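Local coordinates for PG_0823 protein (Porphyromonas gingivalis, PDB 2FSW) that probably binds DNA as a winged helix-turn-helix transcriptional regulator of the HxlR type, at the interface of chains A and B. Sequence-based numbering; all coordinates share one arbitrary frame. Chains: chain A/B, PG_0823 protein.

Contact 1: the interface of chains A and B. Residues chain A 19, 24-25, 28, 95, 99; chain B 15, 19, 22-23, 95.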
HETATM    1  N   MSE A  19       1.002  -3.273   6.548  1.00 51.37           N
HETATM    2  CA  MSE A  19       1.389  -3.738   5.213  1.00 51.69           C
HETATM    3  C   MSE A  19       1.066  -5.219   4.965  1.00 52.25           C
HETATM    4  O   MSE A  19       0.864  -5.613   3.815  1.00 52.31           O
HETATM    5  CB  MSE A  19       2.840  -3.374   4.885  1.00 52.20           C
HETATM    6  CG  MSE A  19       3.052  -1.844   4.728  1.00 51.14           C
HETATM    7 SE   MSE A  19       1.697  -0.909   3.702  0.75 54.55          SE
HETATM    8  CE  MSE A  19       1.872  -1.936   1.962  1.00 52.48           C
ATOM      9  N   GLY A  24      -1.451  -5.930  -1.061  1.00 53.07           N
ATOM     10  CA  GLY A  24      -2.037  -6.348  -2.330  1.00 54.64           C
ATOM     11  C   GLY A  24      -1.965  -5.311  -3.445  1.00 54.77           C
ATOM     12  O   GLY A  24      -1.976  -4.101  -3.193  1.00 55.80           O
ATOM     13  N   LYS A  25      -1.868  -5.802  -4.678  0.50 54.58           N
ATOM     14  CA  LYS A  25      -2.080  -5.006  -5.887  0.50 54.16           C
ATOM     15  C   LYS A  25      -3.502  -4.406  -5.901  0.50 53.90           C
ATOM     16  O   LYS A  25      -3.728  -3.311  -6.430  0.50 53.76           O
ATOM     17  CB  LYS A  25      -1.885  -5.919  -7.107  0.50 54.41           C
ATOM     18  CG  LYS A  25      -1.816  -5.235  -8.478  0.50 54.55           C
ATOM     19  CD  LYS A  25      -1.646  -6.246  -9.620  0.50 54.16           C
ATOM     20  CE  LYS A  25      -0.315  -6.983  -9.536  0.50 54.78           C
ATOM     21  NZ  LYS A  25      -0.129  -7.961 -10.652  0.50 55.17           N
ATOM     22  N   LEU A  28      -6.184  -1.920  -1.582  1.00 49.05           N
ATOM     23  CA  LEU A  28      -6.521  -0.517  -1.386  1.00 47.77           C
ATOM     24  C   LEU A  28      -7.423   0.035  -2.481  1.00 47.56           C
ATOM     25  O   LEU A  28      -8.265   0.873  -2.221  1.00 47.89           O
ATOM     26  CB  LEU A  28      -5.243   0.325  -1.235  1.00 47.42           C
ATOM     27  CG  LEU A  28      -4.387   0.044   0.033  1.00 46.61           C
ATOM     28  CD1 LEU A  28      -3.051   0.827   0.018  1.00 43.58           C
ATOM     29  CD2 LEU A  28      -5.188   0.386   1.263  1.00 46.87           C
ATOM     30  N   ILE A  95      -5.685   6.986   4.559  1.00 45.17           N
ATOM     31  CA  ILE A  95      -4.502   6.482   3.848  1.00 45.80           C
ATOM     32  C   ILE A  95      -4.646   6.717   2.345  1.00 46.14           C
ATOM     33  O   ILE A  95      -3.774   7.299   1.706  1.00 45.60           O
ATOM     34  CB  ILE A  95      -4.246   4.957   4.114  1.00 46.34           C
ATOM     35  CG1 ILE A  95      -3.949   4.720   5.604  1.00 45.76           C
ATOM     36  CG2 ILE A  95      -3.090   4.449   3.270  1.00 43.90           C
ATOM     37  CD1 ILE A  95      -4.219   3.291   6.075  1.00 45.65           C
ATOM     38  N   ILE A  99      -2.717   8.759  -0.808  1.00 45.20           N
ATOM     39  CA  ILE A  99      -2.270   8.083  -2.040  1.00 45.45           C
ATOM     40  C   ILE A  99      -2.835   8.754  -3.292  1.00 45.55           C
ATOM     41  O   ILE A  99      -2.124   8.905  -4.270  1.00 45.20           O
ATOM     42  CB  ILE A  99      -2.631   6.583  -2.038  1.00 45.74           C
ATOM     43  CG1 ILE A  99      -1.790   5.816  -1.000  1.00 45.94           C
ATOM     44  CG2 ILE A  99      -2.440   5.939  -3.410  1.00 43.70           C
ATOM     45  CD1 ILE A  99      -2.448   4.513  -0.574  1.00 46.11           C
TER
ATOM     46  N   VAL B  15      -5.104   6.738  -7.752  1.00 60.19           N
ATOM     47  CA  VAL B  15      -4.862   5.709  -6.745  1.00 59.49           C
ATOM     48  C   VAL B  15      -4.244   4.471  -7.403  1.00 59.24           C
ATOM     49  O   VAL B  15      -3.264   3.917  -6.903  1.00 58.37           O
ATOM     50  CB  VAL B  15      -6.169   5.366  -5.959  1.00 59.07           C
ATOM     51  CG1 VAL B  15      -5.936   4.240  -4.950  1.00 59.11           C
ATOM     52  CG2 VAL B  15      -6.689   6.602  -5.267  1.00 57.79           C
HETATM   53  N   MSE B  19      -0.513   2.781  -6.788  1.00 60.24           N
HETATM   54  CA  MSE B  19      -0.353   1.378  -6.409  1.00 60.99           C
HETATM   55  C   MSE B  19       0.610   0.583  -7.307  1.00 61.91           C
HETATM   56  O   MSE B  19       1.145  -0.436  -6.874  1.00 62.53           O
HETATM   57  CB  MSE B  19      -1.708   0.672  -6.271  1.00 60.98           C
HETATM   58  CG  MSE B  19      -2.587   1.182  -5.117  1.00 60.35           C
HETATM   59 SE   MSE B  19      -1.645   1.719  -3.466  0.70 60.17          SE
HETATM   60  CE  MSE B  19      -0.654   0.110  -3.050  1.00 57.53           C
ATOM     61  N   PHE B  22       3.650   1.405  -5.153  1.00 62.41           N
ATOM     62  CA  PHE B  22       3.569   1.130  -3.712  1.00 62.06           C
ATOM     63  C   PHE B  22       3.060  -0.254  -3.345  1.00 62.08           C
ATOM     64  O   PHE B  22       3.066  -0.610  -2.163  1.00 61.73           O
ATOM     65  CB  PHE B  22       2.654   2.149  -2.999  1.00 61.44           C
ATOM     66  CG  PHE B  22       3.085   3.581  -3.131  1.00 60.81           C
ATOM     67  CD1 PHE B  22       2.123   4.590  -3.269  1.00 59.62           C
ATOM     68  CD2 PHE B  22       4.433   3.943  -3.081  1.00 60.35           C
ATOM     69  CE1 PHE B  22       2.499   5.926  -3.392  1.00 57.29           C
ATOM     70  CE2 PHE B  22       4.820   5.295  -3.214  1.00 59.71           C
ATOM     71  CZ  PHE B  22       3.840   6.282  -3.367  1.00 58.52           C
ATOM     72  N   ALA B  23       2.617  -1.024  -4.339  1.00 62.64           N
ATOM     73  CA  ALA B  23       1.979  -2.328  -4.093  1.00 62.74           C
ATOM     74  C   ALA B  23       2.882  -3.374  -3.438  1.00 62.76           C
ATOM     75  O   ALA B  23       2.396  -4.334  -2.868  1.00 63.08           O
ATOM     76  CB  ALA B  23       1.367  -2.886  -5.373  1.00 62.89           C
ATOM     77  N   ILE B  95       1.649   9.528   3.419  1.00 49.01           N
ATOM     78  CA  ILE B  95       0.897   8.278   3.264  1.00 49.40           C
ATOM     79  C   ILE B  95       1.247   7.340   4.419  1.00 49.81           C
ATOM     80  O   ILE B  95       0.374   6.714   5.008  1.00 50.34           O
ATOM     81  CB  ILE B  95       1.222   7.542   1.907  1.00 50.47           C
ATOM     82  CG1 ILE B  95       0.849   8.419   0.693  1.00 48.58           C
ATOM     83  CG2 ILE B  95       0.521   6.123   1.852  1.00 49.22           C
ATOM     84  CD1 ILE B  95       1.631   8.088  -0.568  1.00 49.09           C
TER
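A:Ile99 meets B:Ile95 and B:Met19 in an apolar patch, part of what is probably the dimer interface of this winged helix-turn-helix protein. A:Ile99 lies in helix 93-106 and its side chain reaches toward chain B. From CB it splits into two arms. The CG1 arm lies beside the backbone N (chi1 -70°). It runs between two residues of chain B. The methylene CG1 of A:Ile99 meets the methyl CG2 of B:Ile95 at 3.7 Å. The tip, CD1 of A:Ile99, goes further and comes to 4.1 Å from the SE of B:Met19. The other arm is the methyl CG2, anti to the backbone N. It faces the backbone of B:Val15 in helix 14-22, with A:Ile99 CG2 4.1 Å from the carbonyl O of B:Val15.

B:Ile95 comes from the twin copy of the same helix. Its side chain runs roughly perpendicular to that of A:Ile99. CG1 of B:Ile95 also lies 3.9 Å from the backbone N of A:Ile99, so the contact takes in the helix surface as well as the side-chain tips. CG2 of A:Ile95 and CG2 of B:Ile95 come to 4.2 Å.

B:Met19 is selenomethionine. Its chain bends at chi2 (-36°) and again at chi3 (-56°), which folds it into a hook. The hook presents SE to both A:Ile99 and A:Leu28 and lies nearly square to each. A:Leu28, in helix 27-34, uses one branch here, CD1.

The patch holds together by apolar contact, and the polar atoms of the two chains stay too far apart to bond. At its border the methyl of B:Ala23 rests against the backbone of A:Gly24 and A:Lys25, with B:Ala23 CB 4.1 Å from the CA of A:Lys25. A:Leu28 CD1 stands 3.9 Å from SE and 4.0 Å from the terminal methyl CE of B:Met19.

Contact 2: the interface of chains A and B. Residues chain A 29, 32, 96, 99-100, 103-104; chain B 13-15, 18.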
ATOM      1  N   LEU A  29      -7.239  -0.433  -3.711  1.00 47.72           N
ATOM      2  CA  LEU A  29      -8.128  -0.066  -4.821  1.00 47.79           C
ATOM      3  C   LEU A  29      -9.589  -0.458  -4.577  1.00 47.11           C
ATOM      4  O   LEU A  29     -10.511   0.327  -4.839  1.00 47.35           O
ATOM      5  CB  LEU A  29      -7.612  -0.695  -6.115  1.00 48.01           C
ATOM      6  CG  LEU A  29      -7.198   0.149  -7.333  1.00 50.36           C
ATOM      7  CD1 LEU A  29      -7.083   1.645  -7.069  1.00 50.05           C
ATOM      8  CD2 LEU A  29      -5.908  -0.418  -7.921  1.00 51.56           C
ATOM      9  N   PHE A  32     -11.026   1.683  -1.703  1.00 45.25           N
ATOM     10  CA  PHE A  32     -11.273   2.976  -2.370  1.00 45.11           C
ATOM     11  C   PHE A  32     -12.561   3.018  -3.211  1.00 45.83           C
ATOM     12  O   PHE A  32     -13.279   4.041  -3.219  1.00 45.23           O
ATOM     13  CB  PHE A  32     -10.073   3.324  -3.249  1.00 44.88           C
ATOM     14  CG  PHE A  32     -10.232   4.604  -4.075  1.00 45.55           C
ATOM     15  CD1 PHE A  32     -10.495   5.834  -3.455  1.00 43.87           C
ATOM     16  CD2 PHE A  32     -10.074   4.573  -5.459  1.00 41.59           C
ATOM     17  CE1 PHE A  32     -10.622   6.996  -4.189  1.00 42.74           C
ATOM     18  CE2 PHE A  32     -10.201   5.744  -6.228  1.00 43.09           C
ATOM     19  CZ  PHE A  32     -10.487   6.952  -5.601  1.00 44.12           C
ATOM     20  N   ILE A  96      -5.781   6.267   1.825  1.00 46.07           N
ATOM     21  CA  ILE A  96      -6.095   6.318   0.430  1.00 46.58           C
ATOM     22  C   ILE A  96      -6.202   7.764  -0.095  1.00 47.26           C
ATOM     23  O   ILE A  96      -5.779   8.036  -1.223  1.00 47.93           O
ATOM     24  CB  ILE A  96      -7.396   5.501   0.145  1.00 46.45           C
ATOM     25  CG1 ILE A  96      -7.160   4.018   0.443  1.00 46.80           C
ATOM     26  CG2 ILE A  96      -7.867   5.711  -1.285  1.00 46.48           C
ATOM     27  CD1 ILE A  96      -8.460   3.153   0.503  1.00 45.99           C
ATOM     28  N   ILE A  99      -2.717   8.759  -0.808  1.00 45.20           N
ATOM     29  CA  ILE A  99      -2.270   8.083  -2.040  1.00 45.45           C
ATOM     30  C   ILE A  99      -2.835   8.754  -3.292  1.00 45.55           C
ATOM     31  O   ILE A  99      -2.124   8.905  -4.270  1.00 45.20           O
ATOM     32  CB  ILE A  99      -2.631   6.583  -2.038  1.00 45.74           C
ATOM     33  CG1 ILE A  99      -1.790   5.816  -1.000  1.00 45.94           C
ATOM     34  CG2 ILE A  99      -2.440   5.939  -3.410  1.00 43.70           C
ATOM     35  CD1 ILE A  99      -2.448   4.513  -0.574  1.00 46.11           C
ATOM     36  N   ALA A 100      -4.112   9.137  -3.248  1.00 45.73           N
ATOM     37  CA  ALA A 100      -4.764   9.816  -4.375  1.00 46.33           C
ATOM     38  C   ALA A 100      -4.067  11.142  -4.612  1.00 46.34           C
ATOM     39  O   ALA A 100      -3.775  11.496  -5.750  1.00 46.37           O
ATOM     40  CB  ALA A 100      -6.296  10.022  -4.114  1.00 45.68           C
ATOM     41  N   GLY A 103      -0.795  10.552  -6.281  1.00 48.98           N
ATOM     42  CA  GLY A 103      -1.019  10.176  -7.670  1.00 51.20           C
ATOM     43  C   GLY A 103      -1.304  11.381  -8.541  1.00 52.60           C
ATOM     44  O   GLY A 103      -0.697  11.530  -9.611  1.00 52.70           O
HETATM   45  N   MSE A 104      -2.217  12.255  -8.131  0.60 53.03           N
HETATM   46  CA  MSE A 104      -2.530  13.383  -9.007  0.60 54.50           C
HETATM   47  C   MSE A 104      -1.468  14.492  -9.038  0.60 54.03           C
HETATM   48  O   MSE A 104      -1.406  15.247 -10.000  0.60 54.19           O
HETATM   49  CB  MSE A 104      -3.965  13.926  -8.820  0.60 54.59           C
HETATM   50  CG  MSE A 104      -4.420  14.229  -7.414  0.60 55.21           C
HETATM   51 SE   MSE A 104      -6.335  14.746  -7.380  0.34 57.09          SE
HETATM   52  CE  MSE A 104      -7.118  13.054  -7.000  0.60 54.87           C
TER
ATOM     53  N   CYS B  13      -6.627   6.375 -13.058  1.00 66.21           N
ATOM     54  CA  CYS B  13      -6.955   6.657 -11.664  1.00 65.21           C
ATOM     55  C   CYS B  13      -5.688   6.932 -10.828  1.00 63.60           C
ATOM     56  O   CYS B  13      -4.733   6.145 -10.858  1.00 62.94           O
ATOM     57  CB  CYS B  13      -7.818   5.541 -11.058  1.00 65.29           C
ATOM     58  SG  CYS B  13      -7.938   5.563  -9.250  1.00 65.84           S
ATOM     59  N   PRO B  14      -5.685   8.063 -10.095  1.00 62.54           N
ATOM     60  CA  PRO B  14      -4.512   8.503  -9.333  1.00 62.02           C
ATOM     61  C   PRO B  14      -4.120   7.479  -8.256  1.00 61.36           C
ATOM     62  O   PRO B  14      -2.939   7.343  -7.929  1.00 61.62           O
ATOM     63  CB  PRO B  14      -4.969   9.836  -8.713  1.00 62.32           C
ATOM     64  CG  PRO B  14      -6.462   9.779  -8.715  1.00 61.92           C
ATOM     65  CD  PRO B  14      -6.834   8.977  -9.926  1.00 62.14           C
ATOM     66  N   VAL B  15      -5.104   6.738  -7.752  1.00 60.19           N
ATOM     67  CA  VAL B  15      -4.862   5.709  -6.745  1.00 59.49           C
ATOM     68  C   VAL B  15      -4.244   4.471  -7.403  1.00 59.24           C
ATOM     69  O   VAL B  15      -3.264   3.917  -6.903  1.00 58.37           O
ATOM     70  CB  VAL B  15      -6.169   5.366  -5.959  1.00 59.07           C
ATOM     71  CG1 VAL B  15      -5.936   4.240  -4.950  1.00 59.11           C
ATOM     72  CG2 VAL B  15      -6.689   6.602  -5.267  1.00 57.79           C
ATOM     73  N   SER B  18      -0.705   5.105  -8.372  1.00 59.77           N
ATOM     74  CA  SER B  18       0.174   5.066  -7.191  1.00 59.36           C
ATOM     75  C   SER B  18       0.500   3.654  -6.746  1.00 59.49           C
ATOM     76  O   SER B  18       1.645   3.365  -6.384  1.00 58.52           O
ATOM     77  CB  SER B  18      -0.421   5.867  -6.049  1.00 58.59           C
ATOM     78  OG  SER B  18      -0.338   7.239  -6.344  1.00 58.98           O
TER
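The ring of A:Phe32 takes B:Val15 on one face. The methyl CG2 of B:Val15 sits over the centre of the A:Phe32 ring, 3.8 Å from the centroid, in a CH-pi contact. A:Phe32 CG is anti to the backbone N (chi1 176°), which carries the ring out from helix 27-34 to this valine. At the ring's rim, CE2 of A:Phe32 meets the SG of B:Cys13 at 3.8 Å. The sulphur lies beyond the rim, offset toward the valine side.

The same CG2 of B:Val15 also touches the methyl of A:Ala100. The other methyl of B:Val15, CG1, packs on A:Leu29 CD1 at 3.5 Å, and the two side chains run antiparallel past one another. The valine is thus gripped on both branches.

B:Pro14 lies alongside A:Met104, a selenomethionine, and the two point the same way. CG of B:Pro14 is 3.8 Å from the CE of A:Met104.

Beside this apolar packing, the hydroxyl OG of B:Ser18 donates to the carbonyl O of A:Ile99 at 3.2 Å. The approach is tilted 32° from the carbonyl plane. B:Ser18 OG also donates to the O of B:Pro14 in its own helix, at 3.0 Å and nearly in line with that C=O (164°). The two carbonyls must share one hydroxyl hydrogen, and the longer, tilted cross-chain bond is likely the weaker. Close by, B:Ser18 CB and A:Ile99 CG2 are tightly packed.

The site seats the start of helix 14-22 of one copy between helices 27-34 and 93-106 of the other. It probably contributes to a dimer.

Contact 1 and contact 2 are neighbouring parts of one interface, with the centres of their C-alpha atoms about 8 Å apart. They share A:Ile99 and B:Val15. Both set helix 14-22 of chain B against helices 27-34 and 93-106 of chain A. Contact 1 also brings the two copies of helix 93-106 together, while contact 2 extends along the start of helix 14-22. The interface is two-fold symmetric, so each contact is made a second time with A and B swapped. Such an arrangement would suit a dimeric DNA-binding regulator, as is usual for HxlR-type proteins, although the structure alone does not show the oligomer in solution.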